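Local coordinates for protein DNA polymerase III subunit beta (Deinococcus radiodurans, PDB 4TRT) that probably tethers DNA polymerases and other proteins to DNA as a ring-shaped, head-to-tail dimeric sliding clamp, thereby conferring processivity, at residues Leu30-Lys35 and Asp111-Pro117; Leu91-Leu96 and Leu107-Asp111; Leu18-Pro23 and Leu45-Asn49; Thr38-Thr44 and Cys56-Val62. Where two conformers were deposited one is given. Residues are numbered along the deposited sequence.

Interaction 1 of 4, residues Leu30-Lys35 and Asp111-Pro117; sequences LLTALK and DIEAYPP
A type I turn from Leu30 to Ala33, closed by Ala33 N to Leu30 O at 3.0 Å, leads into the strand starting at Ala33. Opposite it, Ile112-Ala114 forms a short 3-10 segment, and the chain then extends through Tyr115, Pro116 and Pro117. The nearest CA atoms are Leu30-Tyr115 (6.6 Å) and Lys35-Ile112 (7.5 Å), too far apart for strand pairing, so mainly side chains make the contact. Tyr115 (chi1 t, chi2 -85°) points toward the strand: Lys35 CB lies over one ring face, while Leu30 O approaches the ring edge, 3.4 Å from Tyr115 CE2. Leu30 (m, t) places CD1 3.4 Å from Ala114 CB and CD2 4.2 Å from Tyr115 CD2. Along the strand Ala33 and Lys35 face this loop, and Leu34 turns away to Leu15 and Leu18 of helix 8-21; the strand thus separates the helix from the 111-117 loop, which lies over the other side of a sheet in the N-terminal clamp domain. Small Ala33 leaves room for the ring, its CB 4.3 Å from Tyr115 CE2. Lys35 (t, t, then chi3 91°) lays its aliphatic chain along Ile112 and Tyr115 (CD 3.7 Å from Ile112 CD1, 3.9 Å from Tyr115 CD1), so NZ reaches Pro116 O in a weak hydrogen bond of 3.4 Å. Water 1 joins Tyr115 OH (2.7 Å) to Leu31 O and Ala33 O (2.8 Å each).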
loop_
_atom_site.group_PDB
_atom_site.type_symbol
_atom_site.label_atom_id
_atom_site.label_comp_id
_atom_site.label_asym_id
_atom_site.label_seq_id
_atom_site.Cartn_x
_atom_site.Cartn_y
_atom_site.Cartn_z
ATOM N N LEU A 30 -26.214 -13.546 7.046
ATOM C CA LEU A 30 -25.659 -14.720 6.368
ATOM C C LEU A 30 -24.874 -14.376 5.112
ATOM O O LEU A 30 -24.133 -15.206 4.616
ATOM C CB LEU A 30 -26.780 -15.710 6.016
ATOM C CG LEU A 30 -27.131 -16.707 7.121
ATOM C CD1 LEU A 30 -28.395 -17.461 6.753
ATOM C CD2 LEU A 30 -25.956 -17.661 7.371
ATOM N N LEU A 31 -25.037 -13.163 4.591
ATOM C CA LEU A 31 -24.383 -12.781 3.341
ATOM C C LEU A 31 -22.847 -12.749 3.495
ATOM O O LEU A 31 -22.124 -12.977 2.530
ATOM C CB LEU A 31 -24.914 -11.442 2.851
ATOM C CG LEU A 31 -24.427 -10.986 1.473
ATOM C CD1 LEU A 31 -24.688 -12.034 0.398
ATOM C CD2 LEU A 31 -25.097 -9.660 1.110
ATOM N N THR A 32 -22.383 -12.518 4.720
ATOM C CA THR A 32 -20.962 -12.478 5.035
ATOM C C THR A 32 -20.385 -13.874 5.317
ATOM O O THR A 32 -19.197 -13.992 5.609
ATOM C CB THR A 32 -20.716 -11.572 6.260
ATOM O OG1 THR A 32 -21.580 -11.976 7.319
ATOM C CG2 THR A 32 -21.021 -10.135 5.927
ATOM N N ALA A 33 -21.222 -14.912 5.245
ATOM C CA ALA A 33 -20.797 -16.274 5.530
ATOM C C ALA A 33 -20.174 -16.968 4.315
ATOM O O ALA A 33 -20.477 -16.651 3.158
ATOM C CB ALA A 33 -21.956 -17.102 6.041
ATOM N N LEU A 34 -19.282 -17.904 4.617
ATOM C CA LEU A 34 -18.743 -18.847 3.653
ATOM C C LEU A 34 -19.502 -20.141 3.872
ATOM O O LEU A 34 -19.649 -20.586 5.022
ATOM C CB LEU A 34 -17.255 -19.067 3.941
ATOM C CG LEU A 34 -16.509 -20.145 3.155
ATOM C CD1 LEU A 34 -16.349 -19.699 1.704
ATOM C CD2 LEU A 34 -15.141 -20.353 3.777
ATOM N N LYS A 35 -19.980 -20.758 2.796
ATOM C CA LYS A 35 -20.551 -22.082 2.901
ATOM C C LYS A 35 -19.477 -23.111 2.582
ATOM O O LYS A 35 -18.693 -22.940 1.634
ATOM C CB LYS A 35 -21.751 -22.258 1.976
ATOM C CG LYS A 35 -22.403 -23.625 2.113
ATOM C CD LYS A 35 -23.833 -23.664 1.596
ATOM C CE LYS A 35 -23.927 -24.057 0.139
ATOM N NZ LYS A 35 -25.338 -23.988 -0.358
ATOM N N ASP A 111 -26.079 -20.511 10.717
ATOM C CA ASP A 111 -27.312 -21.213 10.363
ATOM C C ASP A 111 -27.234 -21.700 8.915
ATOM O O ASP A 111 -27.754 -21.063 8.022
ATOM C CB ASP A 111 -28.505 -20.268 10.570
ATOM C CG ASP A 111 -29.855 -20.975 10.481
ATOM O OD1 ASP A 111 -29.906 -22.214 10.315
ATOM O OD2 ASP A 111 -30.873 -20.268 10.594
ATOM N N ILE A 112 -26.589 -22.842 8.700
ATOM C CA ILE A 112 -26.456 -23.421 7.347
ATOM C C ILE A 112 -27.836 -23.626 6.677
ATOM O O ILE A 112 -27.991 -23.373 5.481
ATOM C CB ILE A 112 -25.686 -24.764 7.411
ATOM C CG1 ILE A 112 -25.528 -25.414 6.034
ATOM C CG2 ILE A 112 -26.393 -25.750 8.328
ATOM C CD1 ILE A 112 -24.690 -24.634 5.067
ATOM N N GLU A 113 -28.836 -24.041 7.453
ATOM C CA GLU A 113 -30.194 -24.265 6.913
ATOM C C GLU A 113 -30.794 -23.024 6.256
ATOM O O GLU A 113 -31.573 -23.143 5.321
ATOM C CB GLU A 113 -31.151 -24.768 7.999
ATOM C CG GLU A 113 -30.774 -26.112 8.611
ATOM C CD GLU A 113 -30.779 -27.248 7.600
ATOM O OE1 GLU A 113 -31.802 -27.976 7.519
ATOM O OE2 GLU A 113 -29.768 -27.406 6.882
ATOM N N ALA A 114 -30.421 -21.844 6.736
ATOM C CA ALA A 114 -30.930 -20.596 6.181
ATOM C C ALA A 114 -30.088 -20.032 5.028
ATOM O O ALA A 114 -30.486 -19.038 4.426
ATOM C CB ALA A 114 -31.062 -19.553 7.283
ATOM N N TYR A 115 -28.927 -20.627 4.736
ATOM C CA TYR A 115 -28.088 -20.153 3.626
ATOM C C TYR A 115 -28.640 -20.681 2.286
ATOM O O TYR A 115 -28.963 -21.860 2.188
ATOM C CB TYR A 115 -26.613 -20.569 3.803
ATOM C CG TYR A 115 -25.690 -19.778 2.906
ATOM C CD1 TYR A 115 -25.463 -20.171 1.591
ATOM C CD2 TYR A 115 -25.094 -18.604 3.348
ATOM C CE1 TYR A 115 -24.647 -19.429 0.742
ATOM C CE2 TYR A 115 -24.286 -17.859 2.511
ATOM C CZ TYR A 115 -24.065 -18.276 1.204
ATOM O OH TYR A 115 -23.266 -17.534 0.373
ATOM N N PRO A 116 -28.732 -19.819 1.247
ATOM C CA PRO A 116 -29.367 -20.240 -0.012
ATOM C C PRO A 116 -28.620 -21.349 -0.746
ATOM O O PRO A 116 -27.401 -21.331 -0.774
ATOM C CB PRO A 116 -29.320 -18.962 -0.871
ATOM C CG PRO A 116 -28.156 -18.198 -0.332
ATOM C CD PRO A 116 -28.283 -18.415 1.155
ATOM N N PRO A 117 -29.355 -22.293 -1.361
ATOM C CA PRO A 117 -28.673 -23.251 -2.215
ATOM C C PRO A 117 -28.124 -22.528 -3.437
ATOM O O PRO A 117 -28.880 -21.851 -4.132
ATOM C CB PRO A 117 -29.786 -24.225 -2.614
ATOM C CG PRO A 117 -31.035 -23.415 -2.542
ATOM C CD PRO A 117 -30.821 -22.467 -1.395
HETATM O O HOH W 1 -21.834 -15.369 1.100
#

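Interaction 2 of 4, residues Leu91-Leu96 and Leu107-Asp111; sequences LSGQEL and LQTGD
The end of an antiparallel beta hairpin, strands 95-100 and 103-108, meets here the type II' turn Ser92-Glu95 that feeds its first strand. Gly93 takes the second position of that turn at phi/psi 58/-128, where glycine is at ease, with hydrogen bonds Ser92 N to Glu95 O (3.0 Å) and Glu95 N to Ser92 O (3.1 Å). Backbone pairing sets the register: Leu96 and Leu107 form a hydrogen-bonded pair, N to O 2.8 Å in both directions, Glu95 and Gln108 a non-hydrogen-bonded one with CA atoms 4.8 Å apart, and Thr109 N donates to Gln94 O at 2.9 Å. Apolar packing occupies the face of Leu96 (t, p) and Leu107 (m, p), which both rest on Phe75 of helix 72-81. The other face carries Glu95, in a long, weak ion pair with Arg295 of the second subunit, and Gln108, whose backbone hydrogen-bonds that subunit. Beyond the strand, Thr109 (p) presents its methyl to the leucines, CG2 lying 3.7 Å from Leu91 CD1 and 4.1 Å from Leu96 CB.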
loop_
_atom_site.group_PDB
_atom_site.type_symbol
_atom_site.label_atom_id
_atom_site.label_comp_id
_atom_site.label_asym_id
_atom_site.label_seq_id
_atom_site.Cartn_x
_atom_site.Cartn_y
_atom_site.Cartn_z
ATOM N N LEU A 91 -15.681 -30.561 12.959
ATOM C CA LEU A 91 -16.948 -29.907 13.241
ATOM C C LEU A 91 -17.664 -30.699 14.311
ATOM O O LEU A 91 -18.002 -31.871 14.110
ATOM C CB LEU A 91 -17.809 -29.826 11.977
ATOM C CG LEU A 91 -19.153 -29.108 12.150
ATOM C CD1 LEU A 91 -18.894 -27.616 12.284
ATOM C CD2 LEU A 91 -20.082 -29.382 10.974
ATOM N N SER A 92 -17.880 -30.061 15.454
ATOM C CA SER A 92 -18.558 -30.680 16.581
ATOM C C SER A 92 -19.586 -29.714 17.134
ATOM O O SER A 92 -19.223 -28.640 17.610
ATOM C CB SER A 92 -17.526 -30.993 17.660
ATOM O OG SER A 92 -18.046 -31.873 18.633
ATOM N N GLY A 93 -20.862 -30.098 17.067
ATOM C CA GLY A 93 -21.963 -29.194 17.391
ATOM C C GLY A 93 -21.911 -27.971 16.498
ATOM O O GLY A 93 -21.810 -28.102 15.274
ATOM N N GLN A 94 -21.944 -26.786 17.108
ATOM C CA GLN A 94 -21.866 -25.515 16.376
ATOM C C GLN A 94 -20.454 -24.892 16.427
ATOM O O GLN A 94 -20.285 -23.668 16.371
ATOM C CB GLN A 94 -22.921 -24.528 16.914
ATOM C CG GLN A 94 -24.382 -24.785 16.456
ATOM C CD GLN A 94 -24.817 -23.813 15.339
ATOM O OE1 GLN A 94 -24.372 -23.891 14.172
ATOM N NE2 GLN A 94 -25.680 -22.868 15.708
ATOM N N GLU A 95 -19.438 -25.747 16.481
ATOM C CA GLU A 95 -18.077 -25.292 16.631
ATOM C C GLU A 95 -17.168 -25.946 15.592
ATOM O O GLU A 95 -17.077 -27.166 15.538
ATOM C CB GLU A 95 -17.596 -25.632 18.040
ATOM C CG GLU A 95 -16.367 -24.856 18.468
ATOM C CD GLU A 95 -16.069 -25.017 19.952
ATOM O OE1 GLU A 95 -15.474 -26.048 20.335
ATOM O OE2 GLU A 95 -16.420 -24.105 20.720
ATOM N N LEU A 96 -16.531 -25.128 14.753
ATOM C CA LEU A 96 -15.486 -25.607 13.851
ATOM C C LEU A 96 -14.108 -25.458 14.498
ATOM O O LEU A 96 -13.676 -24.344 14.832
ATOM C CB LEU A 96 -15.489 -24.835 12.541
ATOM C CG LEU A 96 -14.422 -25.289 11.527
ATOM C CD1 LEU A 96 -14.871 -26.620 10.937
ATOM C CD2 LEU A 96 -14.166 -24.258 10.435
ATOM N N LEU A 107 -14.121 -21.747 15.792
ATOM C CA LEU A 107 -15.069 -20.761 15.273
ATOM C C LEU A 107 -16.510 -21.239 15.478
ATOM O O LEU A 107 -16.839 -22.392 15.180
ATOM C CB LEU A 107 -14.889 -20.545 13.769
ATOM C CG LEU A 107 -13.720 -19.776 13.194
ATOM C CD1 LEU A 107 -12.458 -20.586 13.448
ATOM C CD2 LEU A 107 -13.938 -19.559 11.700
ATOM N N GLN A 108 -17.361 -20.347 15.980
ATOM C CA GLN A 108 -18.792 -20.603 16.006
ATOM C C GLN A 108 -19.331 -20.658 14.584
ATOM O O GLN A 108 -19.042 -19.782 13.783
ATOM C CB GLN A 108 -19.520 -19.509 16.787
ATOM C CG GLN A 108 -19.320 -19.639 18.286
ATOM C CD GLN A 108 -19.909 -20.915 18.869
ATOM O OE1 GLN A 108 -21.123 -21.152 18.820
ATOM N NE2 GLN A 108 -19.041 -21.744 19.436
ATOM N N THR A 109 -20.078 -21.707 14.268
ATOM C CA THR A 109 -20.682 -21.854 12.947
ATOM C C THR A 109 -22.058 -21.202 12.947
ATOM O O THR A 109 -22.629 -20.966 14.007
ATOM C CB THR A 109 -20.837 -23.334 12.568
ATOM O OG1 THR A 109 -21.576 -23.993 13.596
ATOM C CG2 THR A 109 -19.482 -24.006 12.438
ATOM N N GLY A 110 -22.601 -20.949 11.757
ATOM C CA GLY A 110 -23.871 -20.250 11.609
ATOM C C GLY A 110 -25.014 -21.146 11.188
ATOM O O GLY A 110 -24.943 -22.376 11.282
ATOM N N ASP A 111 -26.079 -20.511 10.717
ATOM C CA ASP A 111 -27.312 -21.213 10.363
ATOM C C ASP A 111 -27.234 -21.700 8.915
ATOM O O ASP A 111 -27.754 -21.063 8.022
ATOM C CB ASP A 111 -28.505 -20.268 10.570
ATOM C CG ASP A 111 -29.855 -20.975 10.481
ATOM O OD1 ASP A 111 -29.906 -22.214 10.315
ATOM O OD2 ASP A 111 -30.873 -20.268 10.594
#

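Interaction 3 of 4, residues Leu18-Pro23 and Leu45-Asn49; sequences LERVIP and LSGTN
Leu18, Val21 and Asn49 give up the most area where the C-terminal end of helix 8-21 lies against the 45-48 part of strand 42-48. Leu18, whose carbonyl accepts Ile22 N at 2.9 Å, points its side chain at the strand (chi1 m, chi2 148°), bringing CD2 to 3.6 Å from Gly47 N. Gly47, almost fully extended, suits this place because a beta carbon would collide with Ile22 CD1, which instead sits 3.9 Å from Gly47 CA with Ile22 in the m, t rotamer. One turn on, Val21 (t) sets CG1 4.1 Å from Asn49 ND2, and its carbonyl, near the C-terminal end of the helix, lies 3.3 Å from Asn49 CB. The nearest CA pair is Ile22-Asn49 at 5.4 Å. Pro23, just beyond the helix, sets CD 3.5 Å from Thr48 O. This is helix-on-sheet packing inside the N-terminal clamp domain. Asn49 (p) is split in its duties: OD1 accepts from Glu51 N, an Asx turn, and Ile52 N, while ND2 donates to water 2 (2.8 Å), which donates to Val21 O (2.8 Å). Direct contact is therefore van der Waals packing, largely of aliphatic side chains on the strand backbone; the polar link, from Asn49 ND2 to Val21 O, runs through water.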
loop_
_atom_site.group_PDB
_atom_site.type_symbol
_atom_site.label_atom_id
_atom_site.label_comp_id
_atom_site.label_asym_id
_atom_site.label_seq_id
_atom_site.Cartn_x
_atom_site.Cartn_y
_atom_site.Cartn_z
ATOM N N LEU A 18 -12.532 -16.484 -2.327
ATOM C CA LEU A 18 -13.876 -16.295 -1.792
ATOM C C LEU A 18 -14.001 -15.047 -0.931
ATOM O O LEU A 18 -15.010 -14.355 -0.997
ATOM C CB LEU A 18 -14.340 -17.523 -1.006
ATOM C CG LEU A 18 -14.909 -18.540 -1.982
ATOM C CD1 LEU A 18 -14.684 -19.962 -1.523
ATOM C CD2 LEU A 18 -16.372 -18.240 -2.275
ATOM N N GLU A 19 -12.966 -14.722 -0.163
ATOM C CA GLU A 19 -13.031 -13.548 0.695
ATOM C C GLU A 19 -13.048 -12.234 -0.090
ATOM O O GLU A 19 -13.551 -11.230 0.408
ATOM C CB GLU A 19 -11.920 -13.552 1.751
ATOM C CG GLU A 19 -10.591 -12.980 1.319
ATOM C CD GLU A 19 -9.581 -12.914 2.454
ATOM O OE1 GLU A 19 -8.390 -13.133 2.186
ATOM O OE2 GLU A 19 -9.957 -12.637 3.610
ATOM N N ARG A 20 -12.525 -12.230 -1.310
ATOM C CA ARG A 20 -12.624 -11.025 -2.136
ATOM C C ARG A 20 -14.032 -10.801 -2.710
ATOM O O ARG A 20 -14.383 -9.668 -2.979
ATOM C CB ARG A 20 -11.562 -10.973 -3.237
ATOM C CG ARG A 20 -10.199 -10.504 -2.729
ATOM C CD ARG A 20 -9.180 -10.535 -3.847
ATOM N NE ARG A 20 -9.208 -11.823 -4.548
ATOM C CZ ARG A 20 -8.456 -12.126 -5.601
ATOM N NH1 ARG A 20 -7.562 -11.260 -6.068
ATOM N NH2 ARG A 20 -8.593 -13.316 -6.176
ATOM N N VAL A 21 -14.825 -11.865 -2.856
ATOM C CA VAL A 21 -16.224 -11.788 -3.331
ATOM C C VAL A 21 -17.228 -11.584 -2.188
ATOM O O VAL A 21 -18.085 -10.689 -2.240
ATOM C CB VAL A 21 -16.591 -13.072 -4.103
ATOM C CG1 VAL A 21 -18.075 -13.111 -4.452
ATOM C CG2 VAL A 21 -15.736 -13.188 -5.357
ATOM N N ILE A 22 -17.129 -12.420 -1.154
ATOM C CA ILE A 22 -18.055 -12.353 -0.028
ATOM C C ILE A 22 -17.867 -11.008 0.681
ATOM O O ILE A 22 -16.726 -10.632 0.985
ATOM C CB ILE A 22 -17.843 -13.540 0.943
ATOM C CG1 ILE A 22 -18.103 -14.856 0.214
ATOM C CG2 ILE A 22 -18.758 -13.423 2.153
ATOM C CD1 ILE A 22 -17.766 -16.124 0.975
ATOM N N PRO A 23 -18.971 -10.271 0.947
ATOM C CA PRO A 23 -18.852 -9.028 1.718
ATOM C C PRO A 23 -18.382 -9.255 3.149
ATOM O O PRO A 23 -18.694 -10.287 3.750
ATOM C CB PRO A 23 -20.290 -8.443 1.704
ATOM C CG PRO A 23 -21.009 -9.162 0.619
ATOM C CD PRO A 23 -20.353 -10.505 0.480
ATOM N N LEU A 45 -15.921 -24.699 -1.225
ATOM C CA LEU A 45 -16.099 -23.416 -0.557
ATOM C C LEU A 45 -16.946 -22.524 -1.461
ATOM O O LEU A 45 -16.605 -22.344 -2.632
ATOM C CB LEU A 45 -14.732 -22.751 -0.332
ATOM C CG LEU A 45 -13.595 -23.585 0.277
ATOM C CD1 LEU A 45 -12.262 -22.850 0.224
ATOM C CD2 LEU A 45 -13.920 -23.956 1.715
ATOM N N SER A 46 -18.036 -21.956 -0.942
ATOM C CA SER A 46 -18.876 -21.129 -1.786
ATOM C C SER A 46 -19.481 -19.919 -1.058
ATOM O O SER A 46 -19.592 -19.891 0.186
ATOM C CB SER A 46 -19.956 -21.990 -2.456
ATOM O OG SER A 46 -21.003 -22.303 -1.554
ATOM N N GLY A 47 -19.849 -18.923 -1.859
ATOM C CA GLY A 47 -20.494 -17.709 -1.361
ATOM C C GLY A 47 -21.009 -16.808 -2.472
ATOM O O GLY A 47 -20.872 -17.114 -3.664
ATOM N N THR A 48 -21.621 -15.694 -2.082
ATOM C CA THR A 48 -22.207 -14.776 -3.035
ATOM C C THR A 48 -22.048 -13.347 -2.535
ATOM O O THR A 48 -21.886 -13.123 -1.333
ATOM C CB THR A 48 -23.700 -15.087 -3.258
ATOM O OG1 THR A 48 -24.225 -14.270 -4.312
ATOM C CG2 THR A 48 -24.499 -14.817 -1.982
ATOM N N ASN A 49 -22.066 -12.396 -3.468
ATOM C CA ASN A 49 -22.252 -10.978 -3.118
ATOM C C ASN A 49 -23.525 -10.428 -3.758
ATOM O O ASN A 49 -23.695 -9.219 -3.898
ATOM C CB ASN A 49 -21.032 -10.134 -3.494
ATOM C CG ASN A 49 -20.811 -10.038 -4.984
ATOM O OD1 ASN A 49 -21.627 -10.494 -5.792
ATOM N ND2 ASN A 49 -19.699 -9.420 -5.365
HETATM O O HOH W 2 -17.788 -8.319 -3.707
#

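Interaction 4 of 4, residues Thr38-Thr44 and Cys56-Val62; sequences TSEGGLT and CFVPAEV
Leu43 (m, t) is the apolar centre of this antiparallel hairpin, built from strands 42-48 and 52-59; the axes of 42-44 and 56-59 pass 4.6 Å apart, their N-to-C directions at 164°. Its CB meets Val58 CB at 4.5 Å on the same sheet face, CG lies 4.1 Å from Ala60 CB, and CD2 4.3 Å from Val62 CG2. Ala4 and Val6 of strand 2-7 press on this aliphatic cluster, small Ala60 sitting where Leu43 CG comes close. The register follows from Leu43-Val58, a hydrogen-bonded pair with N to O 2.8 Å from Leu43 and 2.7 Å from Val58. Next to it Gly42 pairs with Pro59 in a non-hydrogen-bonded position, where no amide hydrogen is needed toward Gly42; Gly42 (phi/psi 159/-158) has its CA 3.4 Å from Val58 O, and any beta carbon would clash. On the face opposite Leu43, Phe57 (t) pairs with Thr44 (m), whose OG1 lies at the ring edge, 3.8 Å from Phe57 CD1. Farther out, residues 39-42 turn the chain back from strand 33-38, and Val62 (t) brings CB 3.3 Å from Ser39 O and CG1 3.9 Å from Thr38 CB. The pairing runs out at exposed Gly41, whose O accepts Ala60 N at 3.1 Å.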
loop_
_atom_site.group_PDB
_atom_site.type_symbol
_atom_site.label_atom_id
_atom_site.label_comp_id
_atom_site.label_asym_id
_atom_site.label_seq_id
_atom_site.Cartn_x
_atom_site.Cartn_y
_atom_site.Cartn_z
ATOM N N THR A 38 -18.748 -30.586 2.240
ATOM C CA THR A 38 -17.729 -31.612 2.285
ATOM C C THR A 38 -18.242 -32.877 1.625
ATOM O O THR A 38 -19.432 -33.186 1.659
ATOM C CB THR A 38 -17.259 -31.888 3.734
ATOM O OG1 THR A 38 -18.377 -32.212 4.577
ATOM C CG2 THR A 38 -16.511 -30.660 4.302
ATOM N N SER A 39 -17.319 -33.592 1.003
ATOM C CA SER A 39 -17.578 -34.913 0.448
ATOM C C SER A 39 -16.253 -35.671 0.552
ATOM O O SER A 39 -15.282 -35.131 1.093
ATOM C CB SER A 39 -18.079 -34.804 -0.998
ATOM O OG SER A 39 -17.471 -33.724 -1.693
ATOM N N GLU A 40 -16.203 -36.904 0.052
ATOM C CA GLU A 40 -14.981 -37.712 0.147
ATOM C C GLU A 40 -13.766 -36.988 -0.458
ATOM O O GLU A 40 -12.708 -36.929 0.170
ATOM C CB GLU A 40 -15.164 -39.101 -0.502
ATOM C CG GLU A 40 -15.150 -39.079 -2.022
ATOM C CD GLU A 40 -15.362 -40.439 -2.652
ATOM O OE1 GLU A 40 -14.893 -41.438 -2.065
ATOM O OE2 GLU A 40 -15.982 -40.501 -3.741
ATOM N N GLY A 41 -13.938 -36.414 -1.654
ATOM C CA GLY A 41 -12.822 -35.846 -2.421
ATOM C C GLY A 41 -12.267 -34.538 -1.891
ATOM O O GLY A 41 -11.113 -34.184 -2.153
ATOM N N GLY A 42 -13.073 -33.818 -1.127
ATOM C CA GLY A 42 -12.618 -32.564 -0.580
ATOM C C GLY A 42 -13.719 -31.622 -0.154
ATOM O O GLY A 42 -14.847 -32.031 0.135
ATOM N N LEU A 43 -13.342 -30.353 -0.086
ATOM C CA LEU A 43 -14.185 -29.288 0.406
ATOM C C LEU A 43 -14.573 -28.402 -0.772
ATOM O O LEU A 43 -13.724 -28.033 -1.582
ATOM C CB LEU A 43 -13.429 -28.428 1.424
ATOM C CG LEU A 43 -12.602 -29.069 2.550
ATOM C CD1 LEU A 43 -11.619 -28.047 3.091
ATOM C CD2 LEU A 43 -13.465 -29.593 3.674
ATOM N N THR A 44 -15.844 -28.034 -0.838
ATOM C CA THR A 44 -16.302 -27.016 -1.777
ATOM C C THR A 44 -16.650 -25.779 -0.962
ATOM O O THR A 44 -17.520 -25.822 -0.100
ATOM C CB THR A 44 -17.503 -27.530 -2.586
ATOM O OG1 THR A 44 -17.082 -28.667 -3.335
ATOM C CG2 THR A 44 -18.037 -26.481 -3.573
ATOM N N CYS A 56 -15.299 -22.750 -5.015
ATOM C CA CYS A 56 -13.941 -23.243 -5.216
ATOM C C CYS A 56 -13.783 -24.591 -4.542
ATOM O O CYS A 56 -14.119 -24.754 -3.364
ATOM C CB CYS A 56 -12.902 -22.276 -4.655
ATOM S SG CYS A 56 -11.225 -22.711 -5.186
ATOM N N PHE A 57 -13.247 -25.549 -5.287
ATOM C CA PHE A 57 -12.980 -26.876 -4.749
ATOM C C PHE A 57 -11.562 -26.957 -4.175
ATOM O O PHE A 57 -10.599 -26.559 -4.826
ATOM C CB PHE A 57 -13.153 -27.929 -5.835
ATOM C CG PHE A 57 -12.857 -29.331 -5.374
ATOM C CD1 PHE A 57 -13.783 -30.032 -4.614
ATOM C CD2 PHE A 57 -11.668 -29.961 -5.719
ATOM C CE1 PHE A 57 -13.525 -31.330 -4.193
ATOM C CE2 PHE A 57 -11.406 -31.260 -5.304
ATOM C CZ PHE A 57 -12.337 -31.941 -4.538
ATOM N N VAL A 58 -11.444 -27.490 -2.961
ATOM C CA VAL A 58 -10.163 -27.724 -2.333
ATOM C C VAL A 58 -10.041 -29.217 -2.012
ATOM O O VAL A 58 -10.797 -29.736 -1.183
ATOM C CB VAL A 58 -10.026 -26.884 -1.047
ATOM C CG1 VAL A 58 -8.706 -27.177 -0.349
ATOM C CG2 VAL A 58 -10.162 -25.392 -1.381
ATOM N N PRO A 59 -9.084 -29.918 -2.654
ATOM C CA PRO A 59 -8.901 -31.336 -2.336
ATOM C C PRO A 59 -8.576 -31.570 -0.872
ATOM O O PRO A 59 -7.834 -30.789 -0.270
ATOM C CB PRO A 59 -7.717 -31.753 -3.230
ATOM C CG PRO A 59 -7.796 -30.827 -4.396
ATOM C CD PRO A 59 -8.297 -29.513 -3.837
ATOM N N ALA A 60 -9.157 -32.619 -0.301
ATOM C CA ALA A 60 -8.984 -32.926 1.107
ATOM C C ALA A 60 -9.406 -34.344 1.391
ATOM O O ALA A 60 -10.154 -34.945 0.623
ATOM C CB ALA A 60 -9.835 -31.971 1.954
ATOM N N GLU A 61 -8.950 -34.878 2.517
ATOM C CA GLU A 61 -9.461 -36.143 2.996
ATOM C C GLU A 61 -10.470 -35.842 4.075
ATOM O O GLU A 61 -10.138 -35.197 5.061
ATOM C CB GLU A 61 -8.322 -37.019 3.512
ATOM C CG GLU A 61 -7.299 -37.197 2.403
ATOM C CD GLU A 61 -6.453 -38.439 2.529
ATOM O OE1 GLU A 61 -6.499 -39.088 3.599
ATOM O OE2 GLU A 61 -5.749 -38.767 1.536
ATOM N N VAL A 62 -11.698 -36.313 3.878
ATOM C CA VAL A 62 -12.805 -35.996 4.766
ATOM C C VAL A 62 -13.464 -37.279 5.296
ATOM O O VAL A 62 -13.671 -38.232 4.549
ATOM C CB VAL A 62 -13.882 -35.169 4.044
ATOM C CG1 VAL A 62 -14.990 -34.792 5.022
ATOM C CG2 VAL A 62 -13.296 -33.899 3.410
#

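Overall arrangement
Starting at the N terminus, the chain leaves helix 8-21 through 18-23 and returns at 45-49, where interaction 3 closes the first loop. Interaction 1 opens inside that loop at 30-35 and closes last, at 111-117, so the two cross; they meet through Lys35 N and Ser46 O. Interaction 4 also crosses interaction 3, sharing strand 42-48 with it, and is nested with interaction 2 inside the long loop of interaction 1. Interactions 4 and 2 follow in series and both reach the N-terminal domain's other sheet, 4 through strand 61-63, 2 through strands 86-92, 95-100 and 103-108. Interaction 2 hands Asp111 on to interaction 1, joining the subunit boundary to the sheet that continues into the central domain.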